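Long-range contacts in dihydroorotase (Campylobacter jejuni subsp. jejuni, PDB 3PNU), which probably catalyses the reversible, zinc-dependent cyclization of carbamoyl aspartate to dihydroorotate, the third step of de novo UMP synthesis: residues N29-H34 against F305-T310; L205-T210 against E254-G259. One frame throughout, in Å; residues are numbered along the deposited sequence.

How the interactions relate
Dihydroorotase illustrates how a TIM barrel carries its metal site on the ends of its strands. Interaction 2 pairs 205-209 and 256-258, two neighbouring barrel strands; interaction 1 joins strand 31-35, on the other side of strand 256-258, to helix 299-314. Their centres lie about 9 Å apart, and both segments of interaction 2 fall between those of interaction 1 in the sequence. Strand 256-258 is the common neighbour: its F258 shares a backbone hydrogen bond with M33, while F305 and T310 of the helix pack on V256 and M257. Early and late parts of the chain thus meet beside H34 and D261, which bind the same zinc.

Interaction 1: residues N29-H34 against F305-T310; sequences NPLDMH and FLSDNT. With ZN (zinc ion), chain D.
Polar contacts between S307 and N29 and between L31 and L306 join the N29-L31 backbone to the helix. The S307 hydroxyl, turned to N29 by a chi1 of -165°, donates to its backbone O; OG to O is 2.5 Å, an exact length that is doubtful at 2.4 Å resolution. The backbone N of L31 donates to L306 O at 2.8 Å, nearly in line with that carbonyl, where the helix has a wider pi-type turn.

Apolar contacts follow further along. The L31 side chain lies obliquely across T310, its CD1 3.8 Å from T310 CG2. M33, bent at chi2 and chi3, meets T310 tip to tip: its CE comes within 3.4 Å of T310 CG2, and SD lies against the same methyl. P30 CB also lies loosely by L306 CD2, at 4.3 Å.

D32 OD1 accepts from H34 N in an Asx turn, and H34 NE2 binds zinc at 2.1 Å with H36, D261, the carboxylated K116 and a water. The chemistry implies a division of labour: two hydrogen bonds to backbone oxygens, one from a serine hydroxyl, and methyl packing fasten this segment to the helix, while the Asx turn probably helps fix the backbone carrying the zinc ligand.

Interaction 2: residues L205-T210 against E254-G259; sequences LYATIT and EKVMFG
A207 and M257 lie at the middle of a close parallel pairing, where the backbones exchange hydrogen bonds in alternation. A207 N donates to K255 O, M257 N to A207 O at 2.9 Å, and I209 N to M257 O. On the face carrying A207, V256 and I209, I209 CD1 packs on V256 CG1 at 3.6 Å, with L199 of helix 193-201 lying over V256. On the other face M257, bent at chi3, brings its CE to 4.1 Å from Y206 CB.

These are neighbouring strands of the TIM barrel, 29° apart in direction, and their C-terminal ends lead to the metal centre. G259 N reaches I209 O from above the carbonyl plane, and a water donates to both G259 O and T208 OG1, a hydroxyl also bonded to E188. T210 there lies against D261, a zinc ligand.

The opposite end is looser and partly exposed. The K255 and Y206 side chains cross at about a right angle, K255 CB 3.8 Å from Y206 CD1. K255 NZ donates to L205 O at 2.8 Å and to L199 O as well; its cation-pi attraction to the Y206 ring is at most weak.

Interaction 1: residues N29-H34 against F305-T310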
# COMPACT_ATOMS: atom_id res chain seq x y z
N ASN A 29 -20.51 1.34 30.26
CA ASN A 29 -19.13 1.74 30.49
C ASN A 29 -18.13 1.37 29.38
O ASN A 29 -17.14 0.69 29.63
CB ASN A 29 -18.64 1.17 31.84
CG ASN A 29 -19.36 1.79 33.06
OD1 ASN A 29 -19.74 2.96 33.04
ND2 ASN A 29 -19.52 1.00 34.11
N PRO A 30 -18.40 1.79 28.14
CA PRO A 30 -17.48 1.51 27.05
C PRO A 30 -16.11 2.11 27.29
O PRO A 30 -15.98 3.25 27.75
CB PRO A 30 -18.13 2.18 25.83
CG PRO A 30 -19.11 3.15 26.40
CD PRO A 30 -19.57 2.57 27.69
N LEU A 31 -15.09 1.34 26.98
CA LEU A 31 -13.74 1.79 27.14
C LEU A 31 -13.02 1.78 25.82
O LEU A 31 -13.16 0.84 25.05
CB LEU A 31 -13.05 0.87 28.14
CG LEU A 31 -13.62 0.97 29.56
CD1 LEU A 31 -13.22 -0.22 30.45
CD2 LEU A 31 -13.18 2.29 30.17
N ASP A 32 -12.27 2.84 25.53
CA ASP A 32 -11.43 2.88 24.34
C ASP A 32 -10.02 2.74 24.87
O ASP A 32 -9.46 3.71 25.39
CB ASP A 32 -11.59 4.16 23.52
CG ASP A 32 -10.67 4.17 22.26
OD1 ASP A 32 -9.78 3.30 22.16
OD2 ASP A 32 -10.84 5.03 21.37
N MET A 33 -9.45 1.54 24.75
CA MET A 33 -8.11 1.28 25.32
C MET A 33 -6.90 1.70 24.48
O MET A 33 -5.76 1.34 24.82
CB MET A 33 -7.99 -0.18 25.74
CG MET A 33 -9.11 -0.62 26.71
SD MET A 33 -9.18 0.35 28.25
CE MET A 33 -7.71 -0.20 29.11
N HIS A 34 -7.12 2.47 23.42
CA HIS A 34 -6.01 2.96 22.60
C HIS A 34 -6.47 4.20 21.83
O HIS A 34 -7.08 4.07 20.79
CB HIS A 34 -5.54 1.87 21.62
CG HIS A 34 -4.28 2.21 20.89
ND1 HIS A 34 -3.12 1.47 21.02
CD2 HIS A 34 -3.98 3.23 20.05
CE1 HIS A 34 -2.17 2.00 20.27
NE2 HIS A 34 -2.66 3.07 19.67
N PHE A 305 -16.05 -7.11 24.77
CA PHE A 305 -14.99 -6.55 23.95
C PHE A 305 -14.74 -5.08 24.25
O PHE A 305 -13.59 -4.65 24.32
CB PHE A 305 -15.32 -6.82 22.47
CG PHE A 305 -14.33 -6.27 21.49
CD1 PHE A 305 -12.99 -6.64 21.54
CD2 PHE A 305 -14.74 -5.40 20.48
CE1 PHE A 305 -12.09 -6.13 20.63
CE2 PHE A 305 -13.84 -4.90 19.57
CZ PHE A 305 -12.51 -5.27 19.64
N LEU A 306 -15.82 -4.32 24.45
CA LEU A 306 -15.73 -2.89 24.74
C LEU A 306 -15.53 -2.52 26.19
O LEU A 306 -15.14 -1.39 26.49
CB LEU A 306 -17.03 -2.19 24.33
CG LEU A 306 -17.19 -1.54 22.98
CD1 LEU A 306 -18.64 -1.10 22.85
CD2 LEU A 306 -16.24 -0.34 22.89
N SER A 307 -15.83 -3.44 27.11
CA SER A 307 -15.76 -3.06 28.51
C SER A 307 -15.43 -4.12 29.54
O SER A 307 -14.50 -3.92 30.32
CB SER A 307 -17.08 -2.42 28.91
OG SER A 307 -16.98 -1.73 30.14
N ASP A 308 -16.17 -5.23 29.56
CA ASP A 308 -15.96 -6.24 30.62
C ASP A 308 -14.58 -6.89 30.63
O ASP A 308 -14.06 -7.22 31.71
CB ASP A 308 -17.05 -7.34 30.62
CG ASP A 308 -18.47 -6.79 30.69
OD1 ASP A 308 -18.67 -5.56 30.77
OD2 ASP A 308 -19.41 -7.60 30.65
N ASN A 309 -14.00 -7.11 29.46
CA ASN A 309 -12.69 -7.75 29.40
C ASN A 309 -11.65 -6.86 30.06
O ASN A 309 -10.88 -7.30 30.91
CB ASN A 309 -12.27 -8.07 27.96
CG ASN A 309 -13.14 -9.15 27.32
OD1 ASN A 309 -14.08 -9.63 27.93
ND2 ASN A 309 -12.82 -9.53 26.06
N THR A 310 -11.65 -5.59 29.68
CA THR A 310 -10.73 -4.65 30.27
C THR A 310 -10.99 -4.58 31.76
O THR A 310 -10.07 -4.68 32.55
CB THR A 310 -10.91 -3.26 29.69
OG1 THR A 310 -10.57 -3.27 28.30
CG2 THR A 310 -10.04 -2.27 30.43
ZN ZN D . -1.57 4.36 18.40
O HOH W 1 -0.89 3.14 16.44

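Interaction 2: residues L205-T210 against E254-G259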
# COMPACT_ATOMS: atom_id res chain seq x y z
N LEU A 205 0.27 -12.19 28.08
CA LEU A 205 0.03 -11.47 26.83
C LEU A 205 -1.44 -11.13 26.69
O LEU A 205 -2.30 -11.97 26.92
CB LEU A 205 0.50 -12.25 25.61
CG LEU A 205 2.00 -12.29 25.35
CD1 LEU A 205 2.24 -13.14 24.09
CD2 LEU A 205 2.56 -10.88 25.19
N TYR A 206 -1.70 -9.87 26.30
CA TYR A 206 -3.03 -9.37 26.09
C TYR A 206 -2.99 -8.62 24.77
O TYR A 206 -1.93 -8.49 24.17
CB TYR A 206 -3.45 -8.43 27.23
CG TYR A 206 -3.48 -9.11 28.60
CD1 TYR A 206 -4.62 -9.75 29.05
CD2 TYR A 206 -2.37 -9.12 29.42
CE1 TYR A 206 -4.66 -10.37 30.26
CE2 TYR A 206 -2.41 -9.74 30.66
CZ TYR A 206 -3.55 -10.36 31.07
OH TYR A 206 -3.60 -10.98 32.29
N ALA A 207 -4.13 -8.11 24.31
CA ALA A 207 -4.16 -7.37 23.06
C ALA A 207 -5.33 -6.41 22.92
O ALA A 207 -6.37 -6.57 23.57
CB ALA A 207 -4.15 -8.35 21.88
N THR A 208 -5.15 -5.40 22.08
CA THR A 208 -6.23 -4.49 21.76
C THR A 208 -6.43 -4.64 20.26
O THR A 208 -5.48 -4.94 19.54
CB THR A 208 -5.95 -3.03 22.13
OG1 THR A 208 -4.89 -2.49 21.33
CG2 THR A 208 -5.60 -2.88 23.61
N ILE A 209 -7.67 -4.47 19.80
CA ILE A 209 -8.00 -4.53 18.38
C ILE A 209 -8.82 -3.28 17.98
O ILE A 209 -9.68 -2.82 18.74
CB ILE A 209 -8.81 -5.76 18.01
CG1 ILE A 209 -8.03 -7.03 18.35
CG2 ILE A 209 -9.10 -5.74 16.53
CD1 ILE A 209 -8.80 -8.29 18.08
N THR A 210 -8.53 -2.74 16.79
CA THR A 210 -9.20 -1.55 16.30
C THR A 210 -10.47 -1.85 15.56
O THR A 210 -10.79 -3.00 15.23
CB THR A 210 -8.33 -0.78 15.26
OG1 THR A 210 -8.25 -1.55 14.06
CG2 THR A 210 -6.95 -0.50 15.81
N GLU A 254 -11.49 -13.23 26.29
CA GLU A 254 -11.17 -12.46 27.50
C GLU A 254 -9.89 -11.61 27.53
O GLU A 254 -9.84 -10.64 28.29
CB GLU A 254 -11.17 -13.41 28.71
CG GLU A 254 -10.09 -14.49 28.61
CD GLU A 254 -10.17 -15.54 29.70
OE1 GLU A 254 -9.75 -16.68 29.42
OE2 GLU A 254 -10.68 -15.25 30.82
N LYS A 255 -8.87 -11.95 26.75
CA LYS A 255 -7.63 -11.17 26.76
C LYS A 255 -7.55 -10.10 25.66
O LYS A 255 -6.52 -9.43 25.50
CB LYS A 255 -6.42 -12.10 26.72
CG LYS A 255 -6.41 -13.15 27.83
CD LYS A 255 -5.02 -13.73 28.10
CE LYS A 255 -4.33 -14.33 26.88
NZ LYS A 255 -2.90 -14.70 27.19
N VAL A 256 -8.64 -9.95 24.89
CA VAL A 256 -8.71 -8.96 23.84
C VAL A 256 -9.62 -7.82 24.31
O VAL A 256 -10.65 -8.07 24.93
CB VAL A 256 -9.19 -9.57 22.54
CG1 VAL A 256 -9.68 -8.49 21.60
CG2 VAL A 256 -8.06 -10.39 21.90
N MET A 257 -9.22 -6.59 24.02
CA MET A 257 -9.96 -5.40 24.43
C MET A 257 -10.07 -4.48 23.24
O MET A 257 -9.19 -4.45 22.40
CB MET A 257 -9.18 -4.66 25.51
CG MET A 257 -9.01 -5.42 26.82
SD MET A 257 -7.68 -4.75 27.84
CE MET A 257 -6.22 -5.43 27.06
N PHE A 258 -11.14 -3.71 23.15
CA PHE A 258 -11.25 -2.79 22.05
C PHE A 258 -10.36 -1.59 22.29
O PHE A 258 -10.33 -1.04 23.39
CB PHE A 258 -12.68 -2.34 21.82
CG PHE A 258 -12.78 -1.20 20.88
CD1 PHE A 258 -12.65 -1.41 19.54
CD2 PHE A 258 -12.97 0.08 21.35
CE1 PHE A 258 -12.73 -0.34 18.65
CE2 PHE A 258 -13.05 1.14 20.48
CZ PHE A 258 -12.92 0.92 19.13
N GLY A 259 -9.62 -1.23 21.25
CA GLY A 259 -8.71 -0.08 21.24
C GLY A 259 -8.81 0.46 19.82
O GLY A 259 -8.42 -0.22 18.87
O HOH W 2 -5.81 -0.63 19.23